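Local structure of branched-chain amino acid aminotransferase (Thermoproteus uzoniensis, 5CE8) at the interface of chains A and B. The protein catalyses PLP-dependent transamination of branched-chain amino acids, probably leucine, isoleucine and valine with 2-oxoglutarate, and is specific for L-amino acids and R-amines. Numbering follows the deposited sequence. Chains: chain A/B, Branched-chain amino acid aminotransferase.

The interface of chains A and B. Residues chain A 149-152, 166, 169; chain B 154-157.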
loop_
_atom_site.group_PDB
_atom_site.type_symbol
_atom_site.label_atom_id
_atom_site.label_comp_id
_atom_site.label_asym_id
_atom_site.label_seq_id
_atom_site.Cartn_x
_atom_site.Cartn_y
_atom_site.Cartn_z
ATOM N N TRP A 149 -13.315 4.510 7.730
ATOM C CA TRP A 149 -12.784 3.233 8.079
ATOM C C TRP A 149 -12.707 2.254 6.941
ATOM O O TRP A 149 -13.655 1.990 6.301
ATOM C CB TRP A 149 -13.672 2.595 9.200
ATOM C CG TRP A 149 -13.619 3.416 10.460
ATOM C CD1 TRP A 149 -14.543 4.303 10.847
ATOM C CD2 TRP A 149 -12.606 3.420 11.450
ATOM N NE1 TRP A 149 -14.164 4.871 11.991
ATOM C CE2 TRP A 149 -12.924 4.398 12.336
ATOM C CE3 TRP A 149 -11.386 2.806 11.574
ATOM C CZ2 TRP A 149 -12.088 4.727 13.459
ATOM C CZ3 TRP A 149 -10.563 3.108 12.644
ATOM C CH2 TRP A 149 -10.926 4.080 13.573
ATOM N N ARG A 150 -11.547 1.703 6.683
ATOM C CA ARG A 150 -11.435 0.662 5.707
ATOM C C ARG A 150 -11.718 -0.697 6.329
ATOM O O ARG A 150 -11.451 -0.876 7.505
ATOM C CB ARG A 150 -10.029 0.649 5.115
ATOM C CG ARG A 150 -9.611 1.961 4.490
ATOM C CD ARG A 150 -10.495 2.290 3.260
ATOM N NE ARG A 150 -10.025 3.409 2.423
ATOM C CZ ARG A 150 -10.594 4.638 2.320
ATOM N NH1 ARG A 150 -11.661 5.022 3.033
ATOM N NH2 ARG A 150 -10.073 5.536 1.449
ATOM N N ARG A 151 -12.255 -1.612 5.529
ATOM C CA ARG A 151 -12.389 -3.013 5.925
ATOM C C ARG A 151 -11.061 -3.630 6.381
ATOM O O ARG A 151 -10.026 -3.496 5.735
ATOM C CB ARG A 151 -12.977 -3.831 4.762
ATOM C CG ARG A 151 -13.272 -5.285 4.960
ATOM C CD ARG A 151 -14.516 -5.711 5.797
ATOM N NE ARG A 151 -14.719 -7.139 5.515
ATOM C CZ ARG A 151 -15.082 -8.114 6.379
ATOM N NH1 ARG A 151 -15.429 -7.853 7.622
ATOM N NH2 ARG A 151 -15.141 -9.387 5.955
ATOM N N VAL A 152 -11.109 -4.393 7.435
ATOM C CA VAL A 152 -9.887 -4.912 8.002
ATOM C C VAL A 152 -9.358 -5.874 6.878
ATOM O O VAL A 152 -10.175 -6.521 6.177
ATOM C CB VAL A 152 -10.072 -5.522 9.435
ATOM C CG1 VAL A 152 -11.007 -6.638 9.535
ATOM C CG2 VAL A 152 -8.759 -6.030 9.960
ATOM N N ILE A 166 -13.065 -9.357 14.616
ATOM C CA ILE A 166 -13.166 -8.517 13.336
ATOM C C ILE A 166 -14.223 -7.434 13.402
ATOM O O ILE A 166 -14.034 -6.388 12.786
ATOM C CB ILE A 166 -13.519 -9.355 12.096
ATOM C CG1 ILE A 166 -12.480 -10.418 11.877
ATOM C CG2 ILE A 166 -13.687 -8.560 10.807
ATOM C CD1 ILE A 166 -12.925 -11.416 10.908
ATOM N N ASN A 169 -14.167 -3.266 13.776
ATOM C CA ASN A 169 -14.105 -2.530 12.464
ATOM C C ASN A 169 -15.499 -2.221 11.858
ATOM O O ASN A 169 -15.803 -1.014 11.448
ATOM C CB ASN A 169 -13.198 -3.382 11.544
ATOM C CG ASN A 169 -13.118 -2.865 10.097
ATOM O OD1 ASN A 169 -13.587 -3.514 9.140
ATOM N ND2 ASN A 169 -12.394 -1.829 9.942
ATOM N N THR B 154 -4.090 1.205 11.631
ATOM C CA THR B 154 -4.936 2.335 12.161
ATOM C C THR B 154 -6.169 2.728 11.285
ATOM O O THR B 154 -7.225 3.158 11.831
ATOM C CB THR B 154 -4.017 3.601 12.481
ATOM O OG1 THR B 154 -4.748 4.724 13.013
ATOM C CG2 THR B 154 -3.332 4.135 11.146
ATOM N N SER B 155 -6.004 2.635 9.938
ATOM C CA SER B 155 -7.061 2.862 8.918
ATOM C C SER B 155 -8.244 1.908 9.051
ATOM O O SER B 155 -9.301 2.153 8.462
ATOM C CB SER B 155 -6.520 2.691 7.476
ATOM O OG SER B 155 -6.246 1.322 7.172
ATOM N N MET B 156 -8.068 0.834 9.829
ATOM C CA MET B 156 -9.082 -0.200 10.009
ATOM C C MET B 156 -9.565 -0.480 11.446
ATOM O O MET B 156 -10.764 -0.778 11.633
ATOM C CB MET B 156 -8.482 -1.516 9.441
ATOM C CG MET B 156 -8.002 -1.422 8.010
ATOM S SD MET B 156 -6.770 -2.742 7.649
ATOM C CE MET B 156 -6.316 -1.999 6.091
ATOM N N MET B 157 -8.669 -0.390 12.449
ATOM C CA MET B 157 -9.096 -0.333 13.858
ATOM C C MET B 157 -8.163 0.581 14.668
ATOM O O MET B 157 -7.028 0.746 14.263
ATOM C CB MET B 157 -9.080 -1.697 14.494
ATOM C CG MET B 157 -10.022 -2.788 13.896
ATOM S SD MET B 157 -9.688 -4.291 14.834
ATOM C CE MET B 157 -10.947 -5.207 14.012
#
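The side chain of B:Met156 lies against the backbone of A:Arg150 to A:Val152, its sulphur SD 3.8 Å from A:Val152 CA, in a loop-to-loop and loop-to-helix patch of the two-fold interface of this class-IV (BCAT-type) PLP aminotransferase. Extended beyond CG, it runs alongside the opposing chain, and its CB and CG also approach the carbonyl of A:Arg150. An unbranched, flexible thioether suits such a place, since it can follow a backbone without needing polar partners. B:Met157, also extended (chi2 177°), reaches the start of helix 167-179 instead, where its methyl CE sits 3.8 Å from A:Asn169 CB and touches the backbone of A:Ile166. On another flank A:Trp149 presents the benzo edge of its indole to the backbone of B:Thr154 to B:Met157; CZ3 lies 3.4 Å from the carbonyl O of B:Thr154, and the long CE3-CZ3 edge spans the backbone from there to the carbonyl of B:Met156, a reach that suits a large indole.

Farther out, A:Asn169 joins the two loops. Its CG is anti to the backbone N (chi1 174°), which carries the amide towards both of them. A:Asn169 ND2 gives one hydrogen bond to the carbonyl O of B:Met156 (2.6 Å) and another to A:Arg150 O (2.8 Å), both acceptors lying near the amide plane, which together hold the amide's rotation. A:Asn169 OD1 accepts a hydrogen bond from the backbone N-H of A:Val152 (N to OD1 3.1 Å), which approaches from above the carbonyl plane, a poorly directed bond. An asparagine suits this junction because its short amide both donates and accepts. Beside it, the backbone N of A:Arg150 donates to B:Ser155 O (2.9 Å), a fairly straight bond at 162°, while CB and CG of A:Arg150 pass close to the same oxygen.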